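Long-range contacts in thiosulfate sulfurtransferase (Pseudomonas aeruginosa, PDB 1YT8), which probably transfers sulfur from thiosulfate to cyanide, a reaction linked to cyanide detoxification, using a chain built from four rhodanese-like domains: residues Val29-Pro34 against Pro47-Glu52; Phe109-Val114 against Arg492-Thr497; Ala400-Ala405 against Ser484-Arg489; Gly411-Leu416 against Glu479-Ser484. All coordinates share one frame; numbering follows the deposited sequence.

Interactions 1, 2 and 4 are buried, whereas interaction 3 lies at the surface. The loop between helices 464-470 and 501-512 supplies one segment each to interactions 4, 3 and 2. Interactions 3 and 4 share Ser484, the first holding helix 401-406, the second strand 413-414. From interaction 3, Ile487 O lies 3.1 Å from Asp33 N of interaction 1, and Arg489 pairs with Glu495 of interaction 2. The Glu32-Arg492 salt bridge joins interactions 1 and 2. Chemistry follows position: backbone bonds and apolar pairs dominate at the sheet edge, a serine and charged side chains at the helix start, a backbone bond, a carboxylate and waters in interaction 1, while hydrogen bonding across interaction 2 runs through water alone.

Interaction 1 of 4, residues Val29-Pro34 against Pro47-Glu52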
loop_
_atom_site.group_PDB
_atom_site.type_symbol
_atom_site.label_atom_id
_atom_site.label_comp_id
_atom_site.label_asym_id
_atom_site.label_seq_id
_atom_site.Cartn_x
_atom_site.Cartn_y
_atom_site.Cartn_z
ATOM N N VAL A 29 -11.184 -5.804 -9.274
ATOM C CA VAL A 29 -11.653 -6.626 -8.165
ATOM C C VAL A 29 -11.106 -8.052 -8.096
ATOM O O VAL A 29 -11.531 -8.841 -7.253
ATOM C CB VAL A 29 -13.200 -6.670 -8.124
ATOM C CG1 VAL A 29 -13.742 -5.272 -7.861
ATOM C CG2 VAL A 29 -13.750 -7.224 -9.439
ATOM N N ARG A 30 -10.168 -8.386 -8.976
ATOM C CA ARG A 30 -9.554 -9.711 -8.951
ATOM C C ARG A 30 -8.589 -9.746 -7.765
ATOM O O ARG A 30 -8.357 -8.720 -7.120
ATOM C CB ARG A 30 -8.760 -9.960 -10.236
ATOM C CG ARG A 30 -9.587 -10.011 -11.510
ATOM C CD ARG A 30 -8.678 -10.134 -12.725
ATOM N NE ARG A 30 -7.914 -8.913 -12.971
ATOM C CZ ARG A 30 -6.888 -8.829 -13.813
ATOM N NH1 ARG A 30 -6.494 -9.902 -14.494
ATOM N NH2 ARG A 30 -6.257 -7.675 -13.979
ATOM N N GLU A 31 -8.035 -10.920 -7.474
ATOM C CA GLU A 31 -7.064 -11.048 -6.393
ATOM C C GLU A 31 -5.792 -10.318 -6.836
ATOM O O GLU A 31 -5.626 -10.013 -8.021
ATOM C CB GLU A 31 -6.747 -12.519 -6.117
ATOM C CG GLU A 31 -7.932 -13.346 -5.611
ATOM C CD GLU A 31 -8.501 -12.822 -4.304
ATOM O OE1 GLU A 31 -7.711 -12.384 -3.439
ATOM O OE2 GLU A 31 -9.737 -12.864 -4.126
ATOM N N GLU A 32 -4.890 -10.060 -5.895
ATOM C CA GLU A 32 -3.668 -9.329 -6.207
ATOM C C GLU A 32 -2.737 -9.949 -7.245
ATOM O O GLU A 32 -2.205 -9.231 -8.089
ATOM C CB GLU A 32 -2.872 -9.031 -4.927
ATOM C CG GLU A 32 -1.755 -8.005 -5.154
ATOM C CD GLU A 32 -0.948 -7.694 -3.906
ATOM O OE1 GLU A 32 -0.285 -8.610 -3.374
ATOM O OE2 GLU A 32 -0.968 -6.525 -3.460
ATOM N N ASP A 33 -2.526 -11.264 -7.208
ATOM C CA ASP A 33 -1.615 -11.845 -8.187
ATOM C C ASP A 33 -2.082 -11.631 -9.630
ATOM O O ASP A 33 -1.289 -11.242 -10.483
ATOM C CB ASP A 33 -1.364 -13.330 -7.914
ATOM C CG ASP A 33 -0.133 -13.841 -8.643
ATOM O OD1 ASP A 33 0.932 -13.195 -8.533
ATOM O OD2 ASP A 33 -0.225 -14.879 -9.325
ATOM N N PRO A 34 -3.364 -11.898 -9.932
ATOM C CA PRO A 34 -3.756 -11.660 -11.327
ATOM C C PRO A 34 -3.714 -10.162 -11.675
ATOM O O PRO A 34 -3.387 -9.787 -12.798
ATOM C CB PRO A 34 -5.158 -12.275 -11.417
ATOM C CG PRO A 34 -5.619 -12.382 -9.986
ATOM C CD PRO A 34 -4.368 -12.714 -9.231
ATOM N N PRO A 47 -9.627 -6.293 -4.204
ATOM C CA PRO A 47 -10.202 -7.629 -4.378
ATOM C C PRO A 47 -11.612 -7.752 -3.817
ATOM O O PRO A 47 -11.888 -7.311 -2.698
ATOM C CB PRO A 47 -9.214 -8.522 -3.636
ATOM C CG PRO A 47 -7.899 -7.802 -3.841
ATOM C CD PRO A 47 -8.300 -6.373 -3.567
ATOM N N LEU A 48 -12.503 -8.344 -4.605
ATOM C CA LEU A 48 -13.876 -8.553 -4.173
ATOM C C LEU A 48 -13.846 -9.174 -2.776
ATOM O O LEU A 48 -14.673 -8.856 -1.926
ATOM C CB LEU A 48 -14.597 -9.499 -5.139
ATOM C CG LEU A 48 -16.038 -9.880 -4.781
ATOM C CD1 LEU A 48 -16.957 -8.678 -4.950
ATOM C CD2 LEU A 48 -16.492 -11.024 -5.679
ATOM N N SER A 49 -12.870 -10.047 -2.547
ATOM C CA SER A 49 -12.722 -10.726 -1.258
ATOM C C SER A 49 -12.700 -9.811 -0.033
ATOM O O SER A 49 -13.163 -10.208 1.043
ATOM C CB SER A 49 -11.461 -11.592 -1.262
ATOM O OG SER A 49 -11.599 -12.685 -2.149
ATOM N N ARG A 50 -12.159 -8.604 -0.177
ATOM C CA ARG A 50 -12.104 -7.671 0.947
ATOM C C ARG A 50 -12.684 -6.291 0.628
ATOM O O ARG A 50 -12.364 -5.297 1.286
ATOM C CB ARG A 50 -10.662 -7.534 1.462
ATOM C CG ARG A 50 -9.616 -7.101 0.433
ATOM C CD ARG A 50 -8.266 -6.888 1.125
ATOM N NE ARG A 50 -7.188 -6.472 0.223
ATOM C CZ ARG A 50 -6.481 -7.295 -0.550
ATOM N NH1 ARG A 50 -6.728 -8.600 -0.552
ATOM N NH2 ARG A 50 -5.507 -6.815 -1.313
ATOM N N LEU A 51 -13.550 -6.246 -0.377
ATOM C CA LEU A 51 -14.194 -5.008 -0.810
ATOM C C LEU A 51 -14.821 -4.204 0.333
ATOM O O LEU A 51 -14.532 -3.021 0.499
ATOM C CB LEU A 51 -15.266 -5.331 -1.859
ATOM C CG LEU A 51 -16.107 -4.182 -2.432
ATOM C CD1 LEU A 51 -15.226 -3.251 -3.239
ATOM C CD2 LEU A 51 -17.212 -4.744 -3.313
ATOM N N GLU A 52 -15.669 -4.849 1.126
ATOM C CA GLU A 52 -16.347 -4.168 2.228
ATOM C C GLU A 52 -15.442 -3.629 3.331
ATOM O O GLU A 52 -15.807 -2.684 4.024
ATOM C CB GLU A 52 -17.396 -5.094 2.857
ATOM C CG GLU A 52 -18.483 -5.538 1.893
ATOM C CD GLU A 52 -18.207 -6.893 1.269
ATOM O OE1 GLU A 52 -17.024 -7.223 1.030
ATOM O OE2 GLU A 52 -19.186 -7.624 1.004
HETATM O O HOH W 1 -11.296 -11.032 -5.250
HETATM O O HOH W 2 -5.760 -10.508 -2.981
#
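Leu48 N donates to Val29 O at 2.9 Å, and this nearly straight bond (167°) ties together the loops that follow strands 25-28 and 44-45, neighbours in the parallel sheet of the first rhodanese-like domain. A second bond joins side chains: Ser49 OG donates to Glu31 OE2 at 2.7 Å, reaching the syn lone pair on the side of the other carboxylate oxygen. Glu31 leaves its backbone away from the 47-52 segment, but its chain bends at chi2 (-60°), setting CD back toward Ser49. Pro47 lies against the backbone carbonyls of Val29 and Arg30. Its CA-H points at Val29 O with a CA to O distance of 3.4 Å, and its CG touches Arg30 O.

Two waters complete the first shell. Water 1, set between the two bonds, donates to Val29 O and Glu31 OE2 while accepting from Ser49 N; water 2 donates to Glu31 OE1 and accepts from Glu32 N and Arg50 NH1. Both oxygens of this buried carboxylate are therefore satisfied, and OE2 is also bonded to Ser418 OG. Farther out, Val29 and Leu48 both pack on Leu75 and Ala79 of helix 75-85. Arg30 turns away to a salt bridge with Asp28, and Glu32 forms one with Arg492. On the Arg50 side, Pro47 CG sits 3.3 Å above the guanidinium plane, displaced toward its rim.

Interaction 2 of 4, residues Phe109-Val114 against Arg492-Thr497; sequences FRDVNV and RPYEGT
Arg492 meets Val112 at about a right angle, its NE 3.9 Å from Val112 CG2, where loops nearly 380 residues apart, after helices 97-103 and 464-470, come together. Its chain, extended from CG to NE, carries the guanidinium to its main partner, Glu32, salt-bridged to NH2. The same NH2 donates to water 4, in the guanidinium plane, which donates to Asn113 OD1 at 2.7 Å. Pro493 follows inside a type I turn, closed by Glu495 N donating to Arg492 O, and brings CD near Asp111 OD2. Tyr494 then projects its ring back over Arg492 CB, with CG between the backbone N and carbonyl carbon (chi1 57°). Its OH packs 3.4 Å from Val112 CG2. Asp111 OD1 approaches the ring edge at CE2, 3.9 Å away, with carboxylate and ring planes 26° apart; that oxygen also accepts from Val112 N and pairs with Lys117. Water 3 links Tyr494 OH to Asn113 OD1.

No direct hydrogen bond joins residues 109-114 to 492-497; outside them, Tyr490 OH bonds Asp111 OD2 and Arg110 NH2. Between these segments hydrogen bonding runs through waters held by Asn113 OD1, whose ND2 bonds Asp315, while the Val112 methyl packs against Tyr494 OH and the guanidinium.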
loop_
_atom_site.group_PDB
_atom_site.type_symbol
_atom_site.label_atom_id
_atom_site.label_comp_id
_atom_site.label_asym_id
_atom_site.label_seq_id
_atom_site.Cartn_x
_atom_site.Cartn_y
_atom_site.Cartn_z
ATOM N N PHE A 109 -0.099 -2.377 -17.526
ATOM C CA PHE A 109 1.103 -2.494 -16.708
ATOM C C PHE A 109 1.061 -3.701 -15.787
ATOM O O PHE A 109 -0.012 -4.148 -15.384
ATOM C CB PHE A 109 1.252 -1.247 -15.831
ATOM C CG PHE A 109 1.444 0.032 -16.598
ATOM C CD1 PHE A 109 2.710 0.589 -16.733
ATOM C CD2 PHE A 109 0.355 0.697 -17.155
ATOM C CE1 PHE A 109 2.896 1.796 -17.409
ATOM C CE2 PHE A 109 0.525 1.906 -17.837
ATOM C CZ PHE A 109 1.799 2.458 -17.963
ATOM N N ARG A 110 2.229 -4.230 -15.447
ATOM C CA ARG A 110 2.277 -5.345 -14.513
ATOM C C ARG A 110 2.832 -4.795 -13.205
ATOM O O ARG A 110 3.162 -3.606 -13.118
ATOM C CB ARG A 110 3.161 -6.486 -15.027
ATOM C CG ARG A 110 4.585 -6.092 -15.341
ATOM C CD ARG A 110 5.475 -7.324 -15.501
ATOM N NE ARG A 110 5.693 -8.006 -14.227
ATOM C CZ ARG A 110 5.033 -9.087 -13.820
ATOM N NH1 ARG A 110 4.099 -9.637 -14.587
ATOM N NH2 ARG A 110 5.306 -9.616 -12.635
ATOM N N ASP A 111 2.923 -5.664 -12.201
ATOM C CA ASP A 111 3.416 -5.330 -10.865
ATOM C C ASP A 111 2.424 -4.476 -10.076
ATOM O O ASP A 111 1.263 -4.345 -10.470
ATOM C CB ASP A 111 4.780 -4.626 -10.945
ATOM C CG ASP A 111 5.700 -5.018 -9.801
ATOM O OD1 ASP A 111 5.542 -4.488 -8.682
ATOM O OD2 ASP A 111 6.575 -5.882 -10.016
ATOM N N VAL A 112 2.878 -3.911 -8.957
ATOM C CA VAL A 112 2.016 -3.088 -8.104
ATOM C C VAL A 112 2.584 -1.686 -7.860
ATOM O O VAL A 112 3.779 -1.455 -8.048
ATOM C CB VAL A 112 1.782 -3.774 -6.733
ATOM C CG1 VAL A 112 1.121 -5.129 -6.933
ATOM C CG2 VAL A 112 3.114 -3.939 -5.995
ATOM N N ASN A 113 1.716 -0.764 -7.439
ATOM C CA ASN A 113 2.087 0.630 -7.156
ATOM C C ASN A 113 2.831 1.218 -8.357
ATOM O O ASN A 113 3.833 1.927 -8.210
ATOM C CB ASN A 113 2.974 0.700 -5.907
ATOM C CG ASN A 113 2.408 -0.097 -4.736
ATOM O OD1 ASN A 113 3.115 -0.901 -4.130
ATOM N ND2 ASN A 113 1.135 0.126 -4.411
ATOM N N VAL A 114 2.307 0.939 -9.546
ATOM C CA VAL A 114 2.926 1.379 -10.791
ATOM C C VAL A 114 3.073 2.891 -10.968
ATOM O O VAL A 114 4.131 3.359 -11.392
ATOM C CB VAL A 114 2.187 0.757 -11.997
ATOM C CG1 VAL A 114 2.870 1.154 -13.302
ATOM C CG2 VAL A 114 2.192 -0.765 -11.852
ATOM N N ARG A 492 6.303 -10.037 -4.621
ATOM C CA ARG A 492 7.145 -8.900 -4.969
ATOM C C ARG A 492 8.627 -9.292 -4.977
ATOM O O ARG A 492 9.172 -9.722 -3.964
ATOM C CB ARG A 492 6.891 -7.762 -3.975
ATOM C CG ARG A 492 5.445 -7.252 -3.984
ATOM C CD ARG A 492 5.096 -6.576 -2.670
ATOM N NE ARG A 492 3.821 -5.858 -2.697
ATOM C CZ ARG A 492 2.623 -6.432 -2.782
ATOM N NH1 ARG A 492 2.507 -7.752 -2.855
ATOM N NH2 ARG A 492 1.531 -5.676 -2.783
ATOM N N PRO A 493 9.297 -9.143 -6.129
ATOM C CA PRO A 493 10.717 -9.488 -6.259
ATOM C C PRO A 493 11.612 -8.619 -5.385
ATOM O O PRO A 493 12.769 -8.953 -5.146
ATOM C CB PRO A 493 10.996 -9.266 -7.747
ATOM C CG PRO A 493 9.663 -9.459 -8.386
ATOM C CD PRO A 493 8.745 -8.741 -7.434
ATOM N N TYR A 494 11.069 -7.503 -4.906
ATOM C CA TYR A 494 11.836 -6.586 -4.071
ATOM C C TYR A 494 11.565 -6.725 -2.574
ATOM O O TYR A 494 11.931 -5.849 -1.789
ATOM C CB TYR A 494 11.590 -5.143 -4.525
ATOM C CG TYR A 494 10.140 -4.740 -4.508
ATOM C CD1 TYR A 494 9.592 -4.083 -3.409
ATOM C CD2 TYR A 494 9.312 -5.006 -5.598
ATOM C CE1 TYR A 494 8.253 -3.690 -3.396
ATOM C CE2 TYR A 494 7.971 -4.623 -5.595
ATOM C CZ TYR A 494 7.451 -3.962 -4.492
ATOM O OH TYR A 494 6.138 -3.555 -4.490
ATOM N N GLU A 495 10.914 -7.816 -2.183
ATOM C CA GLU A 495 10.646 -8.079 -0.770
ATOM C C GLU A 495 11.195 -9.468 -0.462
ATOM O O GLU A 495 10.999 -10.400 -1.237
ATOM C CB GLU A 495 9.143 -8.043 -0.460
ATOM C CG GLU A 495 8.474 -6.700 -0.723
ATOM C CD GLU A 495 7.121 -6.572 -0.035
ATOM O OE1 GLU A 495 6.516 -7.612 0.311
ATOM O OE2 GLU A 495 6.656 -5.429 0.147
ATOM N N GLY A 496 11.897 -9.600 0.658
ATOM C CA GLY A 496 12.453 -10.891 1.025
ATOM C C GLY A 496 13.744 -11.222 0.298
ATOM O O GLY A 496 14.160 -10.508 -0.617
ATOM N N THR A 497 14.375 -12.321 0.699
ATOM C CA THR A 497 15.635 -12.741 0.099
ATOM C C THR A 497 15.560 -14.104 -0.597
ATOM O O THR A 497 16.590 -14.693 -0.936
ATOM C CB THR A 497 16.736 -12.803 1.172
ATOM O OG1 THR A 497 17.955 -13.280 0.588
ATOM C CG2 THR A 497 16.313 -13.730 2.304
HETATM O O HOH W 3 5.807 -1.122 -3.415
HETATM O O HOH W 4 2.844 -2.754 -2.252
#

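Interaction 3 of 4, residues Ala400-Ala405 against Ser484-Arg489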
loop_
_atom_site.group_PDB
_atom_site.type_symbol
_atom_site.label_atom_id
_atom_site.label_comp_id
_atom_site.label_asym_id
_atom_site.label_seq_id
_atom_site.Cartn_x
_atom_site.Cartn_y
_atom_site.Cartn_z
ATOM N N ALA A 400 -5.359 -14.312 5.143
ATOM C CA ALA A 400 -4.447 -14.383 4.001
ATOM C C ALA A 400 -3.729 -15.729 4.001
ATOM O O ALA A 400 -3.388 -16.256 5.065
ATOM C CB ALA A 400 -3.434 -13.244 4.069
ATOM N N SER A 401 -3.499 -16.284 2.811
ATOM C CA SER A 401 -2.841 -17.583 2.703
ATOM C C SER A 401 -1.515 -17.619 3.452
ATOM O O SER A 401 -1.150 -18.650 4.024
ATOM C CB SER A 401 -2.628 -17.973 1.230
ATOM O OG SER A 401 -1.691 -17.132 0.584
ATOM N N ALA A 402 -0.791 -16.501 3.455
ATOM C CA ALA A 402 0.488 -16.443 4.160
ATOM C C ALA A 402 0.270 -16.643 5.663
ATOM O O ALA A 402 1.049 -17.337 6.319
ATOM C CB ALA A 402 1.181 -15.104 3.898
ATOM N N ASN A 403 -0.786 -16.035 6.199
ATOM C CA ASN A 403 -1.103 -16.164 7.622
ATOM C C ASN A 403 -1.531 -17.590 7.939
ATOM O O ASN A 403 -1.156 -18.150 8.968
ATOM C CB ASN A 403 -2.232 -15.209 8.025
ATOM C CG ASN A 403 -1.852 -13.751 7.861
ATOM O OD1 ASN A 403 -0.709 -13.366 8.100
ATOM N ND2 ASN A 403 -2.820 -12.928 7.467
ATOM N N TYR A 404 -2.331 -18.166 7.048
ATOM C CA TYR A 404 -2.813 -19.530 7.215
ATOM C C TYR A 404 -1.639 -20.506 7.343
ATOM O O TYR A 404 -1.607 -21.331 8.253
ATOM C CB TYR A 404 -3.687 -19.919 6.019
ATOM C CG TYR A 404 -4.103 -21.370 6.004
ATOM C CD1 TYR A 404 -5.182 -21.821 6.769
ATOM C CD2 TYR A 404 -3.410 -22.299 5.232
ATOM C CE1 TYR A 404 -5.560 -23.172 6.757
ATOM C CE2 TYR A 404 -3.775 -23.646 5.217
ATOM C CZ TYR A 404 -4.847 -24.073 5.978
ATOM O OH TYR A 404 -5.201 -25.401 5.946
ATOM N N ALA A 405 -0.679 -20.399 6.430
ATOM C CA ALA A 405 0.496 -21.268 6.428
ATOM C C ALA A 405 1.306 -21.145 7.710
ATOM O O ALA A 405 1.984 -22.088 8.122
ATOM C CB ALA A 405 1.381 -20.944 5.222
ATOM N N SER A 484 -8.500 -23.390 -2.358
ATOM C CA SER A 484 -8.433 -22.355 -3.390
ATOM C C SER A 484 -6.970 -22.163 -3.766
ATOM O O SER A 484 -6.079 -22.524 -3.006
ATOM C CB SER A 484 -8.975 -21.018 -2.862
ATOM O OG SER A 484 -10.349 -21.085 -2.526
ATOM N N PRO A 485 -6.702 -21.591 -4.951
ATOM C CA PRO A 485 -5.313 -21.369 -5.373
ATOM C C PRO A 485 -4.725 -20.164 -4.631
ATOM O O PRO A 485 -5.427 -19.183 -4.397
ATOM C CB PRO A 485 -5.452 -21.119 -6.871
ATOM C CG PRO A 485 -6.770 -20.393 -6.953
ATOM C CD PRO A 485 -7.647 -21.208 -6.016
ATOM N N ARG A 486 -3.448 -20.234 -4.257
ATOM C CA ARG A 486 -2.816 -19.121 -3.546
ATOM C C ARG A 486 -2.437 -17.988 -4.489
ATOM O O ARG A 486 -1.278 -17.856 -4.882
ATOM C CB ARG A 486 -1.563 -19.580 -2.789
ATOM C CG ARG A 486 -1.843 -20.420 -1.558
ATOM C CD ARG A 486 -0.569 -20.685 -0.758
ATOM N NE ARG A 486 -0.040 -19.480 -0.122
ATOM C CZ ARG A 486 1.023 -19.466 0.680
ATOM N NH1 ARG A 486 1.671 -20.593 0.940
ATOM N NH2 ARG A 486 1.430 -18.331 1.234
ATOM N N ILE A 487 -3.421 -17.170 -4.845
ATOM C CA ILE A 487 -3.192 -16.037 -5.734
ATOM C C ILE A 487 -3.551 -14.727 -5.038
ATOM O O ILE A 487 -3.642 -13.680 -5.684
ATOM C CB ILE A 487 -4.055 -16.152 -7.009
ATOM C CG1 ILE A 487 -5.537 -16.253 -6.624
ATOM C CG2 ILE A 487 -3.612 -17.356 -7.830
ATOM C CD1 ILE A 487 -6.494 -16.201 -7.803
ATOM N N ASP A 488 -3.745 -14.782 -3.721
ATOM C CA ASP A 488 -4.125 -13.593 -2.977
ATOM C C ASP A 488 -3.006 -12.579 -2.768
ATOM O O ASP A 488 -3.269 -11.442 -2.380
ATOM C CB ASP A 488 -4.784 -13.979 -1.636
ATOM C CG ASP A 488 -3.874 -14.791 -0.720
ATOM O OD1 ASP A 488 -3.037 -15.574 -1.211
ATOM O OD2 ASP A 488 -4.027 -14.663 0.513
ATOM N N ARG A 489 -1.765 -12.977 -3.043
ATOM C CA ARG A 489 -0.636 -12.063 -2.899
ATOM C C ARG A 489 0.384 -12.162 -4.028
ATOM O O ARG A 489 0.820 -13.249 -4.402
ATOM C CB ARG A 489 0.083 -12.278 -1.561
ATOM C CG ARG A 489 1.386 -11.484 -1.461
ATOM C CD ARG A 489 2.003 -11.506 -0.077
ATOM N NE ARG A 489 3.263 -10.762 -0.058
ATOM C CZ ARG A 489 4.382 -11.169 -0.650
ATOM N NH1 ARG A 489 4.411 -12.325 -1.303
ATOM N NH2 ARG A 489 5.470 -10.408 -0.612
HETATM O O HOH W 5 0.918 -15.633 0.181
HETATM O O HOH W 6 -1.023 -14.391 1.409
#
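Ser401 and Arg486 bring their CA atoms to 6.4 Å where the first turn of helix 401-406 faces an irregular loop, which folds at Arg486 into an inverse gamma turn. This helix follows strand 393-397 of the fourth rhodanese-like domain's sheet. Beyond the gamma turn, Asp488 accepts from both N and OG of Ser401. Ser401 N donates to Asp488 OD2 at 2.9 Å, nearly straight at 168° and on the syn side of the carboxylate. Ser401 OG donates to Asp488 OD1 at 2.7 Å, again through a syn lone pair. OG lies between its own backbone N and carbonyl carbon (chi1 67°), close enough to that N for one carboxylate to take both donors.

Arg486 approaches the same hydroxyl. Its chain bends at chi3 (69°), placing NE 3.0 Å from Ser401 OG in a weak bond; NH2 makes a second, weaker one to that oxygen at 3.4 Å. Ser401 O lies 3.8 Å above one face of the guanidinium, toward its rim. The principal charge partner of Arg486 is Glu479, bound through NH1. Water 5 donates to Ser401 OG and accepts from Arg486 NH2, while water 6 accepts from Ala402 N and donates to Asp488 OD2.

Ser401 OG thus donates to an acid and accepts weakly from Arg486 and from a water. Asp488 meets N-H donors of the helix's first turn, one directly and one through water, and the positive end of the helix dipole may favour its ionised form. Between 400-405 and 484-489 the contact is therefore mainly polar.

Interaction 4 of 4, residues Gly411-Leu416 against Glu479-Ser484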
loop_
_atom_site.group_PDB
_atom_site.type_symbol
_atom_site.label_atom_id
_atom_site.label_comp_id
_atom_site.label_asym_id
_atom_site.label_seq_id
_atom_site.Cartn_x
_atom_site.Cartn_y
_atom_site.Cartn_z
ATOM N N GLY A 411 -7.172 -28.777 10.880
ATOM C CA GLY A 411 -8.212 -29.228 9.973
ATOM C C GLY A 411 -8.861 -28.140 9.129
ATOM O O GLY A 411 -9.583 -28.445 8.180
ATOM N N ALA A 412 -8.617 -26.878 9.466
ATOM C CA ALA A 412 -9.201 -25.767 8.718
ATOM C C ALA A 412 -8.763 -25.776 7.256
ATOM O O ALA A 412 -7.638 -26.166 6.932
ATOM C CB ALA A 412 -8.816 -24.442 9.366
ATOM N N ALA A 413 -9.664 -25.356 6.372
ATOM C CA ALA A 413 -9.367 -25.294 4.946
ATOM C C ALA A 413 -9.227 -23.826 4.547
ATOM O O ALA A 413 -10.085 -23.006 4.870
ATOM C CB ALA A 413 -10.493 -25.948 4.138
ATOM N N TRP A 414 -8.138 -23.486 3.865
ATOM C CA TRP A 414 -7.958 -22.106 3.436
ATOM C C TRP A 414 -8.779 -21.877 2.171
ATOM O O TRP A 414 -8.803 -22.721 1.270
ATOM C CB TRP A 414 -6.484 -21.791 3.149
ATOM C CG TRP A 414 -6.301 -20.368 2.712
ATOM C CD1 TRP A 414 -6.353 -19.255 3.503
ATOM C CD2 TRP A 414 -6.143 -19.899 1.367
ATOM N NE1 TRP A 414 -6.245 -18.119 2.732
ATOM C CE2 TRP A 414 -6.116 -18.485 1.418
ATOM C CE3 TRP A 414 -6.028 -20.536 0.123
ATOM C CZ2 TRP A 414 -5.975 -17.693 0.269
ATOM C CZ3 TRP A 414 -5.888 -19.748 -1.023
ATOM C CH2 TRP A 414 -5.864 -18.340 -0.938
ATOM N N VAL A 415 -9.444 -20.731 2.101
ATOM C CA VAL A 415 -10.268 -20.407 0.946
ATOM C C VAL A 415 -10.182 -18.937 0.561
ATOM O O VAL A 415 -9.769 -18.089 1.355
ATOM C CB VAL A 415 -11.766 -20.709 1.212
ATOM C CG1 VAL A 415 -11.964 -22.182 1.532
ATOM C CG2 VAL A 415 -12.265 -19.852 2.360
ATOM N N LEU A 416 -10.575 -18.661 -0.675
ATOM C CA LEU A 416 -10.637 -17.312 -1.213
ATOM C C LEU A 416 -12.122 -16.985 -1.176
ATOM O O LEU A 416 -12.936 -17.751 -1.692
ATOM C CB LEU A 416 -10.170 -17.276 -2.669
ATOM C CG LEU A 416 -8.676 -17.281 -2.981
ATOM C CD1 LEU A 416 -8.480 -17.346 -4.493
ATOM C CD2 LEU A 416 -8.030 -16.024 -2.404
ATOM N N GLU A 479 0.732 -25.645 4.544
ATOM C CA GLU A 479 -0.398 -25.619 3.620
ATOM C C GLU A 479 -1.191 -26.910 3.800
ATOM O O GLU A 479 -1.298 -27.724 2.884
ATOM C CB GLU A 479 0.111 -25.508 2.183
ATOM C CG GLU A 479 1.091 -24.361 1.966
ATOM C CD GLU A 479 1.529 -24.234 0.520
ATOM O OE1 GLU A 479 2.072 -25.215 -0.030
ATOM O OE2 GLU A 479 1.327 -23.151 -0.068
ATOM N N SER A 480 -1.755 -27.081 4.991
ATOM C CA SER A 480 -2.515 -28.282 5.328
ATOM C C SER A 480 -3.620 -28.647 4.342
ATOM O O SER A 480 -3.668 -29.773 3.839
ATOM C CB SER A 480 -3.101 -28.131 6.732
ATOM O OG SER A 480 -2.076 -27.807 7.654
ATOM N N LEU A 481 -4.514 -27.702 4.073
ATOM C CA LEU A 481 -5.612 -27.951 3.151
ATOM C C LEU A 481 -6.012 -26.677 2.416
ATOM O O LEU A 481 -6.704 -25.831 2.972
ATOM C CB LEU A 481 -6.816 -28.504 3.915
ATOM C CG LEU A 481 -8.037 -28.903 3.081
ATOM C CD1 LEU A 481 -7.637 -29.897 2.000
ATOM C CD2 LEU A 481 -9.097 -29.501 4.000
ATOM N N LEU A 482 -5.571 -26.543 1.167
ATOM C CA LEU A 482 -5.891 -25.365 0.366
ATOM C C LEU A 482 -7.035 -25.701 -0.582
ATOM O O LEU A 482 -6.877 -26.508 -1.497
ATOM C CB LEU A 482 -4.663 -24.925 -0.437
ATOM C CG LEU A 482 -3.384 -24.699 0.375
ATOM C CD1 LEU A 482 -2.234 -24.359 -0.563
ATOM C CD2 LEU A 482 -3.604 -23.582 1.388
ATOM N N ALA A 483 -8.188 -25.081 -0.356
ATOM C CA ALA A 483 -9.363 -25.324 -1.182
ATOM C C ALA A 483 -9.457 -24.312 -2.320
ATOM O O ALA A 483 -10.377 -24.364 -3.136
ATOM C CB ALA A 483 -10.618 -25.269 -0.321
ATOM N N SER A 484 -8.500 -23.390 -2.358
ATOM C CA SER A 484 -8.433 -22.355 -3.390
ATOM C C SER A 484 -6.970 -22.163 -3.766
ATOM O O SER A 484 -6.079 -22.524 -3.006
ATOM C CB SER A 484 -8.975 -21.018 -2.862
ATOM O OG SER A 484 -10.349 -21.085 -2.526
#
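Trp414 and Leu482 form a single parallel beta bridge, the touching parts running 11° apart. Its two backbone bonds both use Trp414: Trp414 N donates to Leu481 O at 2.9 Å, and Ala483 N donates to Trp414 O at 2.9 Å. Each donor lies nearly along the acceptor's C=O axis. The next bond recruits a side chain instead, Leu416 N donating to Ser484 OG at 3.1 Å.

This pairing extends the edge of the fourth rhodanese-like domain's parallel sheet: outermost strand 413-414 bonds strand 393-397 on one flank, and residues 481-483 run along the other.

Ala413, Val415, Leu481 and Ala483 pair on one face, Trp414 and Leu482 on the other. Ala413 CB meets Leu481 CD2 at 3.8 Å, and Val415 CG1 meets Ala483 CB; Leu427 also packs on Ala413 and Ala483. Trp414 CB meets Leu482 CD2 at 3.8 Å. Its CG is anti to the backbone N (chi1 -180°), directing the indole toward Tyr404, while NE1 is bonded to Thr399 O. Ser484 CB packs against Leu416 CG; its buried N has no partner in the model. Ser484 O lies in the plane of the indole at its edge, 3.4 Å from Trp414 CZ3.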